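Local coordinates for protein thiol-disulfide oxidoreductase (Bacteroides thetaiotaomicron, PDB 3FW2) that is a putative thiol-disulfide oxidoreductase of the TlpA-like family, represented here by its C-terminal thioredoxin-fold domain, at residues Met72-Trp84 with Trp95-Ala109. Numbering follows the deposited sequence.
Sequences MLGISLDVDKQQW and WEQVCDFGGLNSEVA
In the beta-alpha-beta unit formed by strand 70-76, helix 81-90 and strand 96-98 of the thioredoxin fold, strand 72-76 runs parallel to strand 96-98, an outermost strand of the chain's central sheet, with Gly74 opposite Gln97 and Ile75 opposite Val98. Gly74 N donates to Glu96 O (2.9 Å), Val98 N to Gly74 O and Ser76 N to Val98 O, all nearly straight; beyond them, a water links Met72 O to Glu96 N. Ile75 and Val98 lie alongside one another on one face of the sheet, Ile75 CG1 to Val98 CG2 3.7 Å. On the other, the Trp95 indole is sandwiched: the CE methyl of selenomethionine Met72, brought round by a bend at chi3 (60°), sits over the five-membered ring, 3.6 Å from its centroid, while Gln97 NE2 lies across the opposite face near the rim.

Trp84, from the connecting helix, folds back over Cys99, whose CB lies 3.6 Å from the centroid of its six-membered ring. With SG anti to the backbone N (chi1 -175°), the sulfur reaches over the five-membered ring, 4.4 Å from its centroid. An edge of Phe101 meets the face of the Trp84 six-membered ring in an offset edge-to-face pair, planes at 75°, and Lys81 CB packs 3.6 Å from Phe101 CE1.

A water accepts from Trp84 NE1, satisfying the indole N-H, and Gln97 OE1 and Val98 O compete for its protons; CH-pi and sulfur-aromatic contacts with Cys99 and the Phe101 pair join the first turn of helix 81-90 to residues 99-101.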
loop_
_atom_site.group_PDB
_atom_site.type_symbol
_atom_site.label_atom_id
_atom_site.label_comp_id
_atom_site.label_asym_id
_atom_site.label_seq_id
_atom_site.Cartn_x
_atom_site.Cartn_y
_atom_site.Cartn_z
HETATM N N MSE A 72 18.199 2.542 -13.373
HETATM C CA MSE A 72 16.848 2.654 -12.795
HETATM C C MSE A 72 16.160 1.297 -12.706
HETATM O O MSE A 72 16.210 0.459 -13.651
HETATM C CB MSE A 72 15.993 3.603 -13.640
HETATM C CG MSE A 72 16.474 4.989 -13.587
HETATM SE SE MSE A 72 15.430 6.108 -14.886
HETATM C CE MSE A 72 13.601 5.887 -14.186
ATOM N N LEU A 73 15.453 1.065 -11.598
ATOM C CA LEU A 73 14.727 -0.181 -11.412
ATOM C C LEU A 73 13.363 0.157 -10.787
ATOM O O LEU A 73 13.324 0.769 -9.742
ATOM C CB LEU A 73 15.438 -1.111 -10.412
ATOM C CG LEU A 73 14.766 -2.445 -10.106
ATOM C CD1 LEU A 73 14.566 -3.280 -11.375
ATOM C CD2 LEU A 73 15.592 -3.197 -9.028
ATOM N N GLY A 74 12.291 -0.363 -11.371
ATOM C CA GLY A 74 10.958 -0.238 -10.801
ATOM C C GLY A 74 10.613 -1.539 -10.109
ATOM O O GLY A 74 10.719 -2.625 -10.695
ATOM N N ILE A 75 10.170 -1.413 -8.870
ATOM C CA ILE A 75 9.690 -2.523 -8.066
ATOM C C ILE A 75 8.213 -2.342 -7.790
ATOM O O ILE A 75 7.797 -1.360 -7.154
ATOM C CB ILE A 75 10.444 -2.630 -6.759
ATOM C CG1 ILE A 75 11.944 -2.880 -7.027
ATOM C CG2 ILE A 75 9.833 -3.732 -5.910
ATOM C CD1 ILE A 75 12.817 -3.075 -5.822
ATOM N N SER A 76 7.400 -3.252 -8.297
ATOM C CA SER A 76 5.970 -3.184 -8.071
ATOM C C SER A 76 5.510 -4.007 -6.893
ATOM O O SER A 76 6.024 -5.114 -6.654
ATOM C CB SER A 76 5.200 -3.653 -9.284
ATOM O OG SER A 76 3.781 -3.638 -9.035
ATOM N N LEU A 77 4.499 -3.484 -6.211
ATOM C CA LEU A 77 3.789 -4.194 -5.159
ATOM C C LEU A 77 2.449 -4.749 -5.649
ATOM O O LEU A 77 1.532 -5.032 -4.855
ATOM C CB LEU A 77 3.650 -3.309 -3.911
ATOM C CG LEU A 77 4.976 -2.764 -3.408
ATOM C CD1 LEU A 77 4.684 -1.880 -2.191
ATOM C CD2 LEU A 77 6.012 -3.864 -3.066
ATOM N N ASP A 78 2.323 -4.941 -6.951
ATOM C CA ASP A 78 1.181 -5.655 -7.511
ATOM C C ASP A 78 1.115 -7.121 -7.030
ATOM O O ASP A 78 2.151 -7.763 -6.719
ATOM C CB ASP A 78 1.239 -5.676 -9.031
ATOM C CG ASP A 78 0.686 -4.431 -9.654
ATOM O OD1 ASP A 78 -0.524 -4.216 -9.498
ATOM O OD2 ASP A 78 1.429 -3.683 -10.296
ATOM N N VAL A 79 -0.104 -7.642 -7.030
ATOM C CA VAL A 79 -0.353 -9.072 -6.756
ATOM C C VAL A 79 -0.771 -9.825 -7.988
ATOM O O VAL A 79 -0.706 -11.073 -8.011
ATOM C CB VAL A 79 -1.416 -9.248 -5.698
ATOM C CG1 VAL A 79 -0.830 -8.769 -4.307
ATOM C CG2 VAL A 79 -2.712 -8.580 -6.124
ATOM N N ASP A 80 -1.163 -9.106 -9.032
ATOM C CA ASP A 80 -1.702 -9.688 -10.271
ATOM C C ASP A 80 -0.723 -9.416 -11.429
ATOM O O ASP A 80 -0.438 -8.256 -11.796
ATOM C CB ASP A 80 -3.063 -9.107 -10.583
ATOM C CG ASP A 80 -3.742 -9.768 -11.814
ATOM O OD1 ASP A 80 -4.674 -10.573 -11.614
ATOM O OD2 ASP A 80 -3.394 -9.460 -12.957
ATOM N N LYS A 81 -0.179 -10.502 -11.998
ATOM C CA LYS A 81 0.848 -10.338 -12.991
ATOM C C LYS A 81 0.363 -9.621 -14.270
ATOM O O LYS A 81 1.091 -8.767 -14.821
ATOM C CB LYS A 81 1.395 -11.711 -13.309
ATOM C CG LYS A 81 2.426 -11.771 -14.357
ATOM C CD LYS A 81 2.775 -13.257 -14.547
ATOM C CE LYS A 81 4.162 -13.395 -15.027
ATOM N NZ LYS A 81 4.563 -14.860 -15.042
ATOM N N GLN A 82 -0.850 -9.931 -14.714
ATOM C CA GLN A 82 -1.373 -9.316 -15.921
ATOM C C GLN A 82 -1.669 -7.851 -15.725
ATOM O O GLN A 82 -1.342 -7.050 -16.601
ATOM C CB GLN A 82 -2.631 -10.003 -16.487
ATOM C CG GLN A 82 -2.884 -9.557 -17.940
ATOM C CD GLN A 82 -1.710 -9.925 -18.867
ATOM O OE1 GLN A 82 -1.323 -11.076 -18.916
ATOM N NE2 GLN A 82 -1.098 -8.933 -19.534
ATOM N N GLN A 83 -2.180 -7.474 -14.553
ATOM C CA GLN A 83 -2.402 -6.063 -14.256
ATOM C C GLN A 83 -1.082 -5.297 -14.234
ATOM O O GLN A 83 -1.012 -4.132 -14.722
ATOM C CB GLN A 83 -3.190 -5.874 -12.981
ATOM C CG GLN A 83 -4.598 -6.321 -13.164
ATOM C CD GLN A 83 -5.308 -6.510 -11.877
ATOM O OE1 GLN A 83 -5.071 -5.791 -10.911
ATOM N NE2 GLN A 83 -6.209 -7.499 -11.838
ATOM N N TRP A 84 -0.042 -5.932 -13.687
ATOM C CA TRP A 84 1.298 -5.362 -13.628
ATOM C C TRP A 84 1.848 -5.142 -15.034
ATOM O O TRP A 84 2.271 -4.035 -15.401
ATOM C CB TRP A 84 2.222 -6.287 -12.818
ATOM C CG TRP A 84 3.643 -5.912 -12.784
ATOM C CD1 TRP A 84 4.190 -4.746 -12.373
ATOM C CD2 TRP A 84 4.709 -6.743 -13.197
ATOM N NE1 TRP A 84 5.560 -4.803 -12.478
ATOM C CE2 TRP A 84 5.906 -6.025 -12.994
ATOM C CE3 TRP A 84 4.766 -8.034 -13.727
ATOM C CZ2 TRP A 84 7.142 -6.546 -13.265
ATOM C CZ3 TRP A 84 6.031 -8.568 -14.000
ATOM C CH2 TRP A 84 7.199 -7.833 -13.757
ATOM N N TRP A 95 12.128 1.404 -18.235
ATOM C CA TRP A 95 13.251 0.916 -17.440
ATOM C C TRP A 95 12.909 -0.422 -16.852
ATOM O O TRP A 95 11.761 -0.878 -16.904
ATOM C CB TRP A 95 13.637 1.910 -16.360
ATOM C CG TRP A 95 12.533 2.402 -15.438
ATOM C CD1 TRP A 95 12.381 2.041 -14.116
ATOM C CD2 TRP A 95 11.532 3.415 -15.676
ATOM N NE1 TRP A 95 11.302 2.667 -13.588
ATOM C CE2 TRP A 95 10.774 3.520 -14.514
ATOM C CE3 TRP A 95 11.169 4.212 -16.793
ATOM C CZ2 TRP A 95 9.689 4.389 -14.398
ATOM C CZ3 TRP A 95 10.084 5.049 -16.684
ATOM C CH2 TRP A 95 9.367 5.144 -15.485
ATOM N N GLU A 96 13.918 -1.097 -16.332
ATOM C CA GLU A 96 13.690 -2.483 -15.856
ATOM C C GLU A 96 12.612 -2.494 -14.777
ATOM O O GLU A 96 12.554 -1.613 -13.934
ATOM C CB GLU A 96 14.978 -3.082 -15.315
ATOM C CG GLU A 96 14.872 -4.558 -14.864
ATOM C CD GLU A 96 14.439 -5.530 -15.948
ATOM O OE1 GLU A 96 13.264 -5.488 -16.409
ATOM O OE2 GLU A 96 15.285 -6.352 -16.334
ATOM N N GLN A 97 11.780 -3.522 -14.818
ATOM C CA GLN A 97 10.639 -3.671 -13.943
ATOM C C GLN A 97 10.631 -5.073 -13.321
ATOM O O GLN A 97 10.785 -6.098 -14.012
ATOM C CB GLN A 97 9.351 -3.490 -14.696
ATOM C CG GLN A 97 9.211 -2.179 -15.389
ATOM C CD GLN A 97 9.135 -0.984 -14.413
ATOM O OE1 GLN A 97 8.538 -1.098 -13.343
ATOM N NE2 GLN A 97 9.757 0.140 -14.796
ATOM N N VAL A 98 10.465 -5.120 -12.016
ATOM C CA VAL A 98 10.361 -6.403 -11.292
ATOM C C VAL A 98 9.167 -6.425 -10.348
ATOM O O VAL A 98 8.649 -5.356 -9.941
ATOM C CB VAL A 98 11.663 -6.699 -10.504
ATOM C CG1 VAL A 98 12.931 -6.815 -11.445
ATOM C CG2 VAL A 98 11.874 -5.683 -9.383
ATOM N N CYS A 99 8.710 -7.660 -10.025
ATOM C CA CYS A 99 7.580 -7.877 -9.157
ATOM C C CYS A 99 7.517 -9.357 -8.786
ATOM O O CYS A 99 7.587 -10.187 -9.664
ATOM C CB CYS A 99 6.281 -7.467 -9.880
ATOM S SG CYS A 99 4.827 -7.571 -8.810
ATOM N N ASP A 100 7.372 -9.671 -7.509
ATOM C CA ASP A 100 7.275 -11.074 -7.072
ATOM C C ASP A 100 5.848 -11.419 -6.665
ATOM O O ASP A 100 5.560 -12.524 -6.215
ATOM C CB ASP A 100 8.289 -11.408 -5.991
ATOM C CG ASP A 100 7.983 -10.806 -4.656
ATOM O OD1 ASP A 100 6.968 -10.091 -4.486
ATOM O OD2 ASP A 100 8.812 -11.056 -3.725
ATOM N N PHE A 101 4.917 -10.496 -6.892
ATOM C CA PHE A 101 3.491 -10.678 -6.592
ATOM C C PHE A 101 3.120 -10.930 -5.169
ATOM O O PHE A 101 1.966 -11.287 -4.882
ATOM C CB PHE A 101 2.865 -11.722 -7.577
ATOM C CG PHE A 101 3.379 -11.530 -8.936
ATOM C CD1 PHE A 101 3.022 -10.386 -9.647
ATOM C CD2 PHE A 101 4.330 -12.379 -9.469
ATOM C CE1 PHE A 101 3.568 -10.132 -10.852
ATOM C CE2 PHE A 101 4.870 -12.128 -10.716
ATOM C CZ PHE A 101 4.496 -11.009 -11.390
ATOM N N GLY A 102 4.008 -10.628 -4.249
ATOM C CA GLY A 102 3.655 -10.725 -2.815
ATOM C C GLY A 102 2.825 -9.534 -2.328
ATOM O O GLY A 102 2.276 -9.563 -1.235
ATOM N N GLY A 103 2.791 -8.458 -3.115
ATOM C CA GLY A 103 2.054 -7.270 -2.692
ATOM C C GLY A 103 2.625 -6.554 -1.510
ATOM O O GLY A 103 3.853 -6.469 -1.329
ATOM N N LEU A 104 1.760 -6.025 -0.620
ATOM C CA LEU A 104 2.258 -5.474 0.624
ATOM C C LEU A 104 2.943 -6.495 1.510
ATOM O O LEU A 104 3.627 -6.142 2.424
ATOM C CB LEU A 104 1.131 -4.802 1.426
ATOM C CG LEU A 104 0.529 -3.691 0.602
ATOM C CD1 LEU A 104 -0.814 -3.108 1.278
ATOM C CD2 LEU A 104 1.493 -2.583 0.181
ATOM N N ASN A 105 2.735 -7.786 1.250
ATOM C CA ASN A 105 3.465 -8.857 1.964
ATOM C C ASN A 105 4.802 -9.226 1.249
ATOM O O ASN A 105 5.482 -10.170 1.659
ATOM C CB ASN A 105 2.538 -10.095 2.093
ATOM C CG ASN A 105 1.225 -9.812 2.878
ATOM O OD1 ASN A 105 1.218 -9.052 3.869
ATOM N ND2 ASN A 105 0.092 -10.421 2.410
ATOM N N SER A 106 5.137 -8.590 0.135
ATOM C CA SER A 106 6.424 -8.777 -0.575
ATOM C C SER A 106 7.576 -8.477 0.398
ATOM O O SER A 106 7.597 -7.415 1.065
ATOM C CB SER A 106 6.536 -7.845 -1.813
ATOM O OG SER A 106 7.580 -8.204 -2.754
ATOM N N GLU A 107 8.554 -9.394 0.509
ATOM C CA GLU A 107 9.633 -9.176 1.485
ATOM C C GLU A 107 10.325 -7.826 1.270
ATOM O O GLU A 107 10.703 -7.156 2.218
ATOM C CB GLU A 107 10.700 -10.294 1.380
ATOM C CG GLU A 107 10.250 -11.636 1.901
ATOM C CD GLU A 107 9.958 -11.642 3.380
ATOM O OE1 GLU A 107 10.847 -11.340 4.203
ATOM O OE2 GLU A 107 8.835 -12.027 3.731
ATOM N N VAL A 108 10.515 -7.439 0.036
ATOM C CA VAL A 108 11.233 -6.203 -0.280
ATOM C C VAL A 108 10.540 -4.977 0.333
ATOM O O VAL A 108 11.213 -4.024 0.798
ATOM C CB VAL A 108 11.498 -6.025 -1.811
ATOM C CG1 VAL A 108 10.171 -5.840 -2.603
ATOM C CG2 VAL A 108 12.532 -4.926 -2.068
ATOM N N ALA A 109 9.218 -5.034 0.401
ATOM C CA ALA A 109 8.448 -3.930 0.990
ATOM C C ALA A 109 8.705 -3.772 2.465
ATOM O O ALA A 109 8.759 -2.666 2.974
ATOM C CB ALA A 109 6.919 -4.110 0.729
HETATM O O HOH W 1 16.604 -0.077 -16.302
HETATM O O HOH W 2 4.406 -7.547 -5.167
HETATM O O HOH W 3 7.377 -7.293 -5.692
HETATM O O HOH W 4 -0.206 -12.808 -5.969
HETATM O O HOH W 5 7.720 -2.993 -11.629
#